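Side-chain contacts in exoenzyme S (Pseudomonas aeruginosa, PDB 6GN8), which is a secreted toxin that probably stimulates GTP hydrolysis by host GTPases through one part and transfers ADP-ribose to host proteins through the domain described here: residues D30-R35 with E56-G61; L60-G65 with K86-G91; E97-A102 with S157-S162. The protein carries 2 engineered substitutions. All coordinates share one frame; numbering follows the deposited sequence.

Interaction 1: D30-R35 with E56-G61; sequences DGLVKR and EVMALG
Leu32 and Ala59 have the nearest CA atoms, 7.6 Å apart, where helix segments 30-35 and 56-61 pass each other with axes 10.2 Å apart and N-to-C directions at 45°. The contact is apolar, and Leu32 and Met58 carry most of it. The chain of Met58 is bent at the last torsion (chi3 -68°), which turns the methyl toward helix 24-36. There CE of Met58 lies 4.0 Å from CB of Leu32. The two side chains run alongside each other in opposite directions, so the methyl of Met58 comes close to the root of Leu32. Val33 meets the same methionine at an angle. CG2 of Val33 lies 3.9 Å from SD of Met58 and also touches CE. Leu32 also reaches Ala59. CD1 of Leu32 approaches CB of Ala59 at 4.3 Å. Leu32, Met58 and Ala59 are buried, while Val33 is partly exposed. Around them, Leu32 also rests on Leu87 of helix 83-99, and Met58 packs on Leu44 and on Ala40 of helix 38-41. This is helix-helix packing in the helical part of the ADP-ribosyltransferase domain, where the N-terminal helix covers one side of helix 54-77.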
ATOM      1  N   ASP C  30      11.610  43.452 -30.691  1.00 62.63           N
ATOM      2  CA  ASP C  30      12.270  44.219 -31.746  1.00 62.50           C
ATOM      3  C   ASP C  30      13.353  43.403 -32.402  1.00 65.88           C
ATOM      4  O   ASP C  30      13.468  43.432 -33.631  1.00 65.15           O
ATOM      5  CB  ASP C  30      12.851  45.524 -31.192  1.00 66.78           C
ATOM      6  CG  ASP C  30      11.809  46.563 -30.826  1.00 79.10           C
ATOM      7  OD1 ASP C  30      10.650  46.446 -31.306  1.00 78.54           O
ATOM      8  OD2 ASP C  30      12.147  47.498 -30.066  1.00 88.17           O
ATOM      9  N   GLY C  31      14.116  42.665 -31.586  1.00 62.38           N
ATOM     10  CA  GLY C  31      15.179  41.776 -32.049  1.00 60.84           C
ATOM     11  C   GLY C  31      14.672  40.731 -33.025  1.00 61.53           C
ATOM     12  O   GLY C  31      15.297  40.505 -34.065  1.00 61.25           O
ATOM     13  N   LEU C  32      13.498  40.132 -32.714  1.00 54.82           N
ATOM     14  CA  LEU C  32      12.806  39.137 -33.531  1.00 51.18           C
ATOM     15  C   LEU C  32      12.300  39.746 -34.858  1.00 58.02           C
ATOM     16  O   LEU C  32      12.406  39.087 -35.896  1.00 57.09           O
ATOM     17  CB  LEU C  32      11.640  38.508 -32.743  1.00 49.28           C
ATOM     18  CG  LEU C  32      12.030  37.493 -31.648  1.00 51.66           C
ATOM     19  CD1 LEU C  32      10.902  37.301 -30.679  1.00 50.41           C
ATOM     20  CD2 LEU C  32      12.489  36.136 -32.241  1.00 48.08           C
ATOM     21  N   VAL C  33      11.773  40.992 -34.834  1.00 57.01           N
ATOM     22  CA  VAL C  33      11.277  41.666 -36.058  1.00 57.50           C
ATOM     23  C   VAL C  33      12.470  42.093 -36.930  1.00 63.97           C
ATOM     24  O   VAL C  33      12.427  41.934 -38.151  1.00 63.52           O
ATOM     25  CB  VAL C  33      10.314  42.857 -35.778  1.00 61.45           C
ATOM     26  CG1 VAL C  33       9.881  43.542 -37.079  1.00 60.18           C
ATOM     27  CG2 VAL C  33       9.088  42.395 -34.982  1.00 61.04           C
ATOM     28  N   LYS C  34      13.547  42.591 -36.306  1.00 61.74           N
ATOM     29  CA  LYS C  34      14.752  42.985 -37.043  1.00 60.91           C
ATOM     30  C   LYS C  34      15.330  41.783 -37.786  1.00 62.61           C
ATOM     31  O   LYS C  34      15.695  41.916 -38.956  1.00 62.44           O
ATOM     32  CB  LYS C  34      15.820  43.585 -36.104  1.00 64.39           C
ATOM     33  CG  LYS C  34      15.551  45.018 -35.676  1.00 86.12           C
ATOM     34  CD  LYS C  34      16.478  45.408 -34.518  1.00100.46           C
ATOM     35  CE  LYS C  34      16.265  46.813 -34.010  1.00109.31           C
ATOM     36  NZ  LYS C  34      17.311  47.198 -33.025  1.00118.43           N
ATOM     37  N   ARG C  35      15.366  40.602 -37.110  1.00 56.87           N
ATOM     38  CA  ARG C  35      15.953  39.360 -37.605  1.00 54.68           C
ATOM     39  C   ARG C  35      15.059  38.580 -38.554  1.00 55.73           C
ATOM     40  O   ARG C  35      15.575  38.068 -39.544  1.00 54.01           O
ATOM     41  CB  ARG C  35      16.352  38.461 -36.417  1.00 54.89           C
ATOM     42  CG  ARG C  35      16.969  37.103 -36.745  1.00 59.10           C
ATOM     43  CD  ARG C  35      18.202  37.196 -37.624  1.00 61.65           C
ATOM     44  NE  ARG C  35      18.803  35.877 -37.854  1.00 70.46           N
ATOM     45  CZ  ARG C  35      18.415  35.017 -38.794  1.00 73.68           C
ATOM     46  NH1 ARG C  35      17.407  35.311 -39.601  1.00 51.87           N
ATOM     47  NH2 ARG C  35      19.033  33.854 -38.930  1.00 66.27           N
ATOM     48  N   GLU C  56       7.065  36.609 -27.116  1.00 54.69           N
ATOM     49  CA  GLU C  56       6.773  35.205 -26.819  1.00 52.71           C
ATOM     50  C   GLU C  56       5.869  34.585 -27.879  1.00 54.71           C
ATOM     51  O   GLU C  56       6.137  33.476 -28.329  1.00 52.83           O
ATOM     52  CB  GLU C  56       6.141  35.089 -25.420  1.00 55.08           C
ATOM     53  CG  GLU C  56       7.145  35.355 -24.322  1.00 62.09           C
ATOM     54  CD  GLU C  56       6.613  35.930 -23.026  1.00 85.85           C
ATOM     55  OE1 GLU C  56       5.433  35.691 -22.682  1.00 69.42           O
ATOM     56  OE2 GLU C  56       7.396  36.636 -22.355  1.00 84.43           O
ATOM     57  N   VAL C  57       4.798  35.300 -28.269  1.00 52.20           N
ATOM     58  CA  VAL C  57       3.827  34.866 -29.282  1.00 50.55           C
ATOM     59  C   VAL C  57       4.561  34.696 -30.631  1.00 53.08           C
ATOM     60  O   VAL C  57       4.382  33.672 -31.274  1.00 52.27           O
ATOM     61  CB  VAL C  57       2.607  35.834 -29.348  1.00 55.02           C
ATOM     62  CG1 VAL C  57       1.690  35.523 -30.531  1.00 53.95           C
ATOM     63  CG2 VAL C  57       1.815  35.796 -28.043  1.00 55.77           C
ATOM     64  N   MET C  58       5.428  35.651 -31.019  1.00 49.44           N
ATOM     65  CA  MET C  58       6.211  35.523 -32.260  1.00 47.90           C
ATOM     66  C   MET C  58       7.230  34.367 -32.161  1.00 49.68           C
ATOM     67  O   MET C  58       7.350  33.600 -33.115  1.00 49.72           O
ATOM     68  CB  MET C  58       6.955  36.830 -32.602  1.00 50.77           C
ATOM     69  CG  MET C  58       6.047  38.023 -32.915  1.00 54.51           C
ATOM     70  SD  MET C  58       7.023  39.433 -33.515  1.00 58.44           S
ATOM     71  CE  MET C  58       7.932  39.877 -32.046  1.00 55.74           C
ATOM     72  N   ALA C  59       7.947  34.228 -31.022  1.00 45.02           N
ATOM     73  CA  ALA C  59       8.925  33.142 -30.855  1.00 44.85           C
ATOM     74  C   ALA C  59       8.264  31.740 -30.919  1.00 47.63           C
ATOM     75  O   ALA C  59       8.796  30.837 -31.588  1.00 44.88           O
ATOM     76  CB  ALA C  59       9.687  33.300 -29.554  1.00 46.91           C
ATOM     77  N   LEU C  60       7.099  31.570 -30.225  1.00 44.55           N
ATOM     78  CA  LEU C  60       6.334  30.321 -30.210  1.00 41.98           C
ATOM     79  C   LEU C  60       5.826  30.009 -31.624  1.00 45.28           C
ATOM     80  O   LEU C  60       5.875  28.856 -32.033  1.00 45.60           O
ATOM     81  CB  LEU C  60       5.164  30.391 -29.194  1.00 41.71           C
ATOM     82  CG  LEU C  60       5.536  30.358 -27.687  1.00 44.80           C
ATOM     83  CD1 LEU C  60       4.428  30.973 -26.841  1.00 46.38           C
ATOM     84  CD2 LEU C  60       5.803  28.945 -27.194  1.00 40.86           C
ATOM     85  N   GLY C  61       5.415  31.041 -32.371  1.00 40.97           N
ATOM     86  CA  GLY C  61       4.948  30.904 -33.751  1.00 40.35           C
ATOM     87  C   GLY C  61       6.031  30.486 -34.725  1.00 44.40           C
ATOM     88  O   GLY C  61       5.851  29.555 -35.516  1.00 42.61           O
TER

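Interaction 2: L60-G65 with K86-G91; sequences LGLYTG and KLIDQG
Ile88 reaches across to Leu62 and Tyr63, and its two branches divide the work. Ile88 CD1, at the end of the longer branch, lies 4.0 Å from CB of Leu62. The shorter branch, Ile88 CG2, lies 4.1 Å from CB of Tyr63. Both contacts are apolar and use the root of the side chain on helix 54-77. The CA atoms of Tyr63 and Ile88 are the nearest pair, 7.1 Å apart. Tyr63 has its ring carbon CG anti to the backbone N (chi1 170°). CB is set against Ile88 by the backbone, and this torsion sends the ring away from it. At the far end, the hydroxyl is hydrogen-bonded to Ser134 and to Asn72, which hold the phenol in place.

Within the same helix, one turn of backbone is doubly bonded. Leu60 O accepts two bonds, from Thr64 N and from Thr64 OG1, and these arrive from opposite faces of its carbonyl plane. The hydroxyl bond, Thr64 OG1 to Leu60 O, is 2.7 Å long, with OG1 tilted 31° from that plane. A wider pi-type turn spans 63-65.

Outward from here, Phe36 of helix 24-36 touches both Leu62 and Ile88. Leu174 of strand 172-175 packs on Tyr63 and Thr64. The contact thus sits between the N-terminal helix and the small three-stranded sheet.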
ATOM      1  N   LEU C  60       7.099  31.570 -30.225  1.00 44.55           N
ATOM      2  CA  LEU C  60       6.334  30.321 -30.210  1.00 41.98           C
ATOM      3  C   LEU C  60       5.826  30.009 -31.624  1.00 45.28           C
ATOM      4  O   LEU C  60       5.875  28.856 -32.033  1.00 45.60           O
ATOM      5  CB  LEU C  60       5.164  30.391 -29.194  1.00 41.71           C
ATOM      6  CG  LEU C  60       5.536  30.358 -27.687  1.00 44.80           C
ATOM      7  CD1 LEU C  60       4.428  30.973 -26.841  1.00 46.38           C
ATOM      8  CD2 LEU C  60       5.803  28.945 -27.194  1.00 40.86           C
ATOM      9  N   GLY C  61       5.415  31.041 -32.371  1.00 40.97           N
ATOM     10  CA  GLY C  61       4.948  30.904 -33.751  1.00 40.35           C
ATOM     11  C   GLY C  61       6.031  30.486 -34.725  1.00 44.40           C
ATOM     12  O   GLY C  61       5.851  29.555 -35.516  1.00 42.61           O
ATOM     13  N   LEU C  62       7.175  31.189 -34.672  1.00 43.32           N
ATOM     14  CA  LEU C  62       8.342  30.924 -35.514  1.00 42.11           C
ATOM     15  C   LEU C  62       8.794  29.480 -35.314  1.00 46.47           C
ATOM     16  O   LEU C  62       9.028  28.763 -36.293  1.00 47.47           O
ATOM     17  CB  LEU C  62       9.475  31.914 -35.181  1.00 42.16           C
ATOM     18  CG  LEU C  62       9.329  33.336 -35.736  1.00 45.12           C
ATOM     19  CD1 LEU C  62      10.176  34.284 -34.965  1.00 44.78           C
ATOM     20  CD2 LEU C  62       9.662  33.398 -37.249  1.00 44.67           C
ATOM     21  N   TYR C  63       8.855  29.037 -34.049  1.00 41.84           N
ATOM     22  CA  TYR C  63       9.207  27.657 -33.711  1.00 40.94           C
ATOM     23  C   TYR C  63       8.166  26.697 -34.273  1.00 44.34           C
ATOM     24  O   TYR C  63       8.531  25.804 -35.023  1.00 45.62           O
ATOM     25  CB  TYR C  63       9.336  27.480 -32.165  1.00 42.17           C
ATOM     26  CG  TYR C  63       9.463  26.041 -31.693  1.00 42.15           C
ATOM     27  CD1 TYR C  63       8.337  25.260 -31.467  1.00 42.41           C
ATOM     28  CD2 TYR C  63      10.713  25.479 -31.427  1.00 43.08           C
ATOM     29  CE1 TYR C  63       8.446  23.934 -31.073  1.00 43.26           C
ATOM     30  CE2 TYR C  63      10.835  24.159 -31.008  1.00 43.80           C
ATOM     31  CZ  TYR C  63       9.695  23.388 -30.829  1.00 51.94           C
ATOM     32  OH  TYR C  63       9.783  22.068 -30.450  1.00 51.02           O
ATOM     33  N   THR C  64       6.884  26.862 -33.901  1.00 40.81           N
ATOM     34  CA  THR C  64       5.827  25.914 -34.270  1.00 40.17           C
ATOM     35  C   THR C  64       5.706  25.777 -35.771  1.00 46.20           C
ATOM     36  O   THR C  64       5.659  24.644 -36.260  1.00 47.99           O
ATOM     37  CB  THR C  64       4.492  26.270 -33.603  1.00 44.43           C
ATOM     38  OG1 THR C  64       4.727  26.411 -32.197  1.00 46.35           O
ATOM     39  CG2 THR C  64       3.427  25.204 -33.818  1.00 41.66           C
ATOM     40  N   GLY C  65       5.696  26.902 -36.481  1.00 41.81           N
ATOM     41  CA  GLY C  65       5.556  26.915 -37.927  1.00 41.33           C
ATOM     42  C   GLY C  65       6.671  26.248 -38.708  1.00 49.32           C
ATOM     43  O   GLY C  65       6.382  25.508 -39.661  1.00 51.19           O
ATOM     44  N   LYS C  86      18.940  31.949 -31.048  1.00 52.29           N
ATOM     45  CA  LYS C  86      19.124  32.532 -29.711  1.00 53.34           C
ATOM     46  C   LYS C  86      17.899  33.323 -29.283  1.00 56.26           C
ATOM     47  O   LYS C  86      17.372  33.089 -28.185  1.00 55.67           O
ATOM     48  CB  LYS C  86      20.372  33.422 -29.662  1.00 58.16           C
ATOM     49  CG  LYS C  86      21.657  32.644 -29.401  1.00 79.50           C
ATOM     50  CD  LYS C  86      22.879  33.539 -29.147  1.00 95.17           C
ATOM     51  CE  LYS C  86      23.553  34.030 -30.416  1.00115.22           C
ATOM     52  NZ  LYS C  86      24.724  34.907 -30.137  1.00126.11           N
ATOM     53  N   LEU C  87      17.409  34.204 -30.177  1.00 52.95           N
ATOM     54  CA  LEU C  87      16.223  35.048 -29.958  1.00 52.87           C
ATOM     55  C   LEU C  87      14.928  34.214 -29.778  1.00 55.93           C
ATOM     56  O   LEU C  87      14.151  34.512 -28.866  1.00 55.90           O
ATOM     57  CB  LEU C  87      16.045  36.064 -31.106  1.00 52.52           C
ATOM     58  CG  LEU C  87      17.104  37.156 -31.259  1.00 57.82           C
ATOM     59  CD1 LEU C  87      16.995  37.836 -32.610  1.00 57.12           C
ATOM     60  CD2 LEU C  87      17.008  38.182 -30.163  1.00 60.20           C
ATOM     61  N   ILE C  88      14.714  33.162 -30.628  1.00 50.72           N
ATOM     62  CA  ILE C  88      13.548  32.270 -30.559  1.00 47.21           C
ATOM     63  C   ILE C  88      13.581  31.505 -29.229  1.00 51.60           C
ATOM     64  O   ILE C  88      12.560  31.423 -28.543  1.00 50.66           O
ATOM     65  CB  ILE C  88      13.409  31.299 -31.780  1.00 47.00           C
ATOM     66  CG1 ILE C  88      13.200  32.055 -33.086  1.00 46.32           C
ATOM     67  CG2 ILE C  88      12.225  30.352 -31.577  1.00 45.68           C
ATOM     68  CD1 ILE C  88      13.342  31.186 -34.396  1.00 49.50           C
ATOM     69  N   ASP C  89      14.761  30.993 -28.855  1.00 49.32           N
ATOM     70  CA  ASP C  89      14.980  30.248 -27.610  1.00 49.66           C
ATOM     71  C   ASP C  89      14.742  31.134 -26.372  1.00 55.11           C
ATOM     72  O   ASP C  89      14.182  30.642 -25.412  1.00 55.02           O
ATOM     73  CB  ASP C  89      16.404  29.655 -27.596  1.00 52.33           C
ATOM     74  CG  ASP C  89      16.761  28.825 -26.378  1.00 61.36           C
ATOM     75  OD1 ASP C  89      16.018  27.874 -26.074  1.00 61.92           O
ATOM     76  OD2 ASP C  89      17.801  29.112 -25.750  1.00 66.98           O
ATOM     77  N   GLN C  90      15.132  32.418 -26.378  1.00 55.76           N
ATOM     78  CA  GLN C  90      14.859  33.244 -25.184  1.00 57.52           C
ATOM     79  C   GLN C  90      13.375  33.664 -25.113  1.00 60.06           C
ATOM     80  O   GLN C  90      12.842  33.728 -24.005  1.00 60.61           O
ATOM     81  CB  GLN C  90      15.807  34.447 -24.989  1.00 60.55           C
ATOM     82  CG  GLN C  90      16.150  35.266 -26.206  1.00 77.19           C
ATOM     83  CD  GLN C  90      17.393  36.121 -25.994  1.00 92.54           C
ATOM     84  OE1 GLN C  90      17.373  37.352 -26.141  1.00 88.16           O
ATOM     85  NE2 GLN C  90      18.511  35.492 -25.661  1.00 78.31           N
ATOM     86  N   GLY C  91      12.712  33.827 -26.264  1.00 54.63           N
ATOM     87  CA  GLY C  91      11.283  34.122 -26.326  1.00 53.57           C
ATOM     88  C   GLY C  91      10.431  32.964 -25.829  1.00 55.97           C
ATOM     89  O   GLY C  91       9.405  33.168 -25.181  1.00 56.68           O
TER

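Interaction 3: E97-A102 with S157-S162; sequences EKSGQA and SGIDVS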
ATOM      1  N   GLU C  97       8.296  30.641 -18.433  1.00 66.42           N
ATOM      2  CA  GLU C  97       8.456  31.269 -17.119  1.00 68.80           C
ATOM      3  C   GLU C  97       7.141  31.847 -16.634  1.00 74.75           C
ATOM      4  O   GLU C  97       6.765  31.613 -15.494  1.00 75.71           O
ATOM      5  CB  GLU C  97       9.522  32.356 -17.172  1.00 71.40           C
ATOM      6  CG  GLU C  97      10.934  31.820 -17.124  1.00 84.37           C
ATOM      7  CD  GLU C  97      11.928  32.853 -16.640  1.00112.46           C
ATOM      8  OE1 GLU C  97      12.450  33.622 -17.481  1.00 95.28           O
ATOM      9  OE2 GLU C  97      12.171  32.905 -15.413  1.00115.30           O
ATOM     10  N   LYS C  98       6.420  32.546 -17.523  1.00 72.95           N
ATOM     11  CA  LYS C  98       5.128  33.186 -17.259  1.00 74.48           C
ATOM     12  C   LYS C  98       3.971  32.183 -17.125  1.00 79.59           C
ATOM     13  O   LYS C  98       3.007  32.456 -16.411  1.00 81.03           O
ATOM     14  CB  LYS C  98       4.789  34.184 -18.389  1.00 75.93           C
ATOM     15  CG  LYS C  98       5.709  35.395 -18.438  1.00 87.37           C
ATOM     16  CD  LYS C  98       5.270  36.409 -19.482  1.00 87.21           C
ATOM     17  CE  LYS C  98       6.218  37.576 -19.518  1.00 85.27           C
ATOM     18  NZ  LYS C  98       5.833  38.574 -20.548  1.00 91.74           N
ATOM     19  N   SER C  99       4.058  31.046 -17.824  1.00 75.95           N
ATOM     20  CA  SER C  99       2.990  30.059 -17.918  1.00 75.11           C
ATOM     21  C   SER C  99       2.759  29.238 -16.675  1.00 79.76           C
ATOM     22  O   SER C  99       1.611  29.157 -16.246  1.00 80.67           O
ATOM     23  CB  SER C  99       3.220  29.129 -19.102  1.00 76.55           C
ATOM     24  OG  SER C  99       3.022  29.875 -20.291  1.00 86.73           O
ATOM     25  N   GLY C 100       3.794  28.587 -16.151  1.00 76.52           N
ATOM     26  CA  GLY C 100       3.648  27.696 -15.002  1.00 77.10           C
ATOM     27  C   GLY C 100       2.788  26.465 -15.285  1.00 81.01           C
ATOM     28  O   GLY C 100       2.592  26.085 -16.450  1.00 78.63           O
ATOM     29  N   GLN C 101       2.240  25.846 -14.211  1.00 78.66           N
ATOM     30  CA  GLN C 101       1.402  24.640 -14.279  1.00 76.95           C
ATOM     31  C   GLN C 101      -0.100  24.955 -14.505  1.00 82.58           C
ATOM     32  O   GLN C 101      -0.668  25.804 -13.816  1.00 85.11           O
ATOM     33  CB  GLN C 101       1.563  23.797 -12.997  1.00 78.30           C
ATOM     34  CG  GLN C 101       2.951  23.150 -12.827  1.00 89.89           C
ATOM     35  CD  GLN C 101       2.931  21.737 -12.255  1.00106.74           C
ATOM     36  OE1 GLN C 101       1.931  21.254 -11.701  1.00106.01           O
ATOM     37  NE2 GLN C 101       4.047  21.031 -12.374  1.00 91.60           N
ATOM     38  N   ALA C 102      -0.740  24.236 -15.447  1.00 77.45           N
ATOM     39  CA  ALA C 102      -2.175  24.334 -15.757  1.00 77.50           C
ATOM     40  C   ALA C 102      -3.020  23.683 -14.639  1.00 82.48           C
ATOM     41  O   ALA C 102      -2.497  22.881 -13.860  1.00 80.68           O
ATOM     42  CB  ALA C 102      -2.473  23.671 -17.097  1.00 76.13           C
ATOM     43  N   SER C 157       2.720  21.649 -17.502  1.00 53.75           N
ATOM     44  CA  SER C 157       3.544  22.835 -17.843  1.00 53.81           C
ATOM     45  C   SER C 157       3.669  23.155 -19.347  1.00 57.65           C
ATOM     46  O   SER C 157       4.479  24.012 -19.723  1.00 58.95           O
ATOM     47  CB  SER C 157       4.940  22.691 -17.249  1.00 55.00           C
ATOM     48  OG  SER C 157       4.796  22.493 -15.852  1.00 65.62           O
ATOM     49  N   GLY C 158       2.852  22.504 -20.167  1.00 51.41           N
ATOM     50  CA  GLY C 158       2.866  22.697 -21.607  1.00 50.02           C
ATOM     51  C   GLY C 158       2.184  23.977 -22.040  1.00 53.31           C
ATOM     52  O   GLY C 158       1.247  24.418 -21.383  1.00 55.67           O
ATOM     53  N   ILE C 159       2.649  24.583 -23.145  1.00 46.03           N
ATOM     54  CA  ILE C 159       2.044  25.795 -23.706  1.00 44.78           C
ATOM     55  C   ILE C 159       1.258  25.397 -24.958  1.00 47.69           C
ATOM     56  O   ILE C 159       1.790  24.748 -25.868  1.00 44.67           O
ATOM     57  CB  ILE C 159       3.085  26.933 -23.975  1.00 46.76           C
ATOM     58  CG1 ILE C 159       3.670  27.462 -22.627  1.00 47.10           C
ATOM     59  CG2 ILE C 159       2.475  28.095 -24.833  1.00 44.65           C
ATOM     60  CD1 ILE C 159       4.812  28.342 -22.780  1.00 51.34           C
ATOM     61  N   ASP C 160      -0.028  25.747 -24.966  1.00 46.72           N
ATOM     62  CA  ASP C 160      -0.901  25.500 -26.098  1.00 47.05           C
ATOM     63  C   ASP C 160      -0.650  26.604 -27.109  1.00 50.80           C
ATOM     64  O   ASP C 160      -0.816  27.785 -26.794  1.00 52.58           O
ATOM     65  CB  ASP C 160      -2.365  25.427 -25.644  1.00 50.99           C
ATOM     66  CG  ASP C 160      -3.373  25.433 -26.776  1.00 72.10           C
ATOM     67  OD1 ASP C 160      -3.197  24.651 -27.734  1.00 72.75           O
ATOM     68  OD2 ASP C 160      -4.340  26.217 -26.702  1.00 86.85           O
ATOM     69  N   VAL C 161      -0.155  26.227 -28.284  1.00 45.99           N
ATOM     70  CA  VAL C 161       0.207  27.163 -29.363  1.00 44.93           C
ATOM     71  C   VAL C 161      -0.763  27.074 -30.557  1.00 50.09           C
ATOM     72  O   VAL C 161      -0.502  27.673 -31.597  1.00 51.39           O
ATOM     73  CB  VAL C 161       1.681  26.939 -29.820  1.00 46.70           C
ATOM     74  CG1 VAL C 161       2.663  27.284 -28.710  1.00 46.17           C
ATOM     75  CG2 VAL C 161       1.915  25.520 -30.319  1.00 45.49           C
ATOM     76  N   SER C 162      -1.908  26.381 -30.386  1.00 47.01           N
ATOM     77  CA  SER C 162      -2.870  26.123 -31.451  1.00 46.16           C
ATOM     78  C   SER C 162      -3.505  27.390 -32.009  1.00 49.10           C
ATOM     79  O   SER C 162      -3.883  27.403 -33.181  1.00 50.43           O
ATOM     80  CB  SER C 162      -3.930  25.115 -31.018  1.00 50.13           C
ATOM     81  OG  SER C 162      -4.692  25.553 -29.910  1.00 60.50           O
TER
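Ser99 meets Ile159 where helix 83-99 ends against the short strand 159-160, at the junction of the helical and sheet parts of the ADP-ribosyltransferase domain. From Ser99, CB comes first: it lies 3.9 Å from CG1 of Ile159 and slightly further from CD1. At the tip, OG of Ser99 lies 3.4 Å from both CG1 and CD1 of Ile159. OG is beside the backbone N (chi1 -70°), a rotation that lets it turn back to the helix. There it is hydrogen-bonded to Ala95 O, one turn earlier, and to His52 NE2. Its polar needs are thus met away from the isoleucine, which offers only carbon. Ile159 is buried, and its other neighbours include Leu60, Ala95 and Phe96.

Gly100 leaves the helix with a positive phi of 65°. The chain then passes close to Ser157: Gly100 O lies 3.7 Å from Ser157 CA, and the CA atoms of Gln101 and Ser157 are 4.5 Å apart. The glutamine chain, bent at chi2, also touches Arg156 and Ala202 in loops. Ser157 OG has its hydrogen-bond partner in Glu200 OE1, on strand 194-200. From Gln101 it receives only a van der Waals contact, with CG of Gln101 3.6 Å from OG of Ser157.

In the fold
From the N terminus, helix 24-36 leads through helix 38-41 to helix 54-77, and interaction 1 closes that connection. Interaction 2 starts where interaction 1 ends, sharing Leu60 and Gly61, and closes a stretch of 20 residues, mostly helix, between helices 54-77 and 83-99. Interaction 3 then opens at the end of helix 83-99 and closes a longer loop of 54 intervening residues, which holds strands but no helix. The three follow one another; none encloses another. Interactions 1 and 2 join three helices into a bundle, and interaction 3 ties it to the sheets. A Glu56-Lys98 salt bridge links interactions 1 and 3, and Leu60, shared by 1 and 2, packs on Val161 of interaction 3.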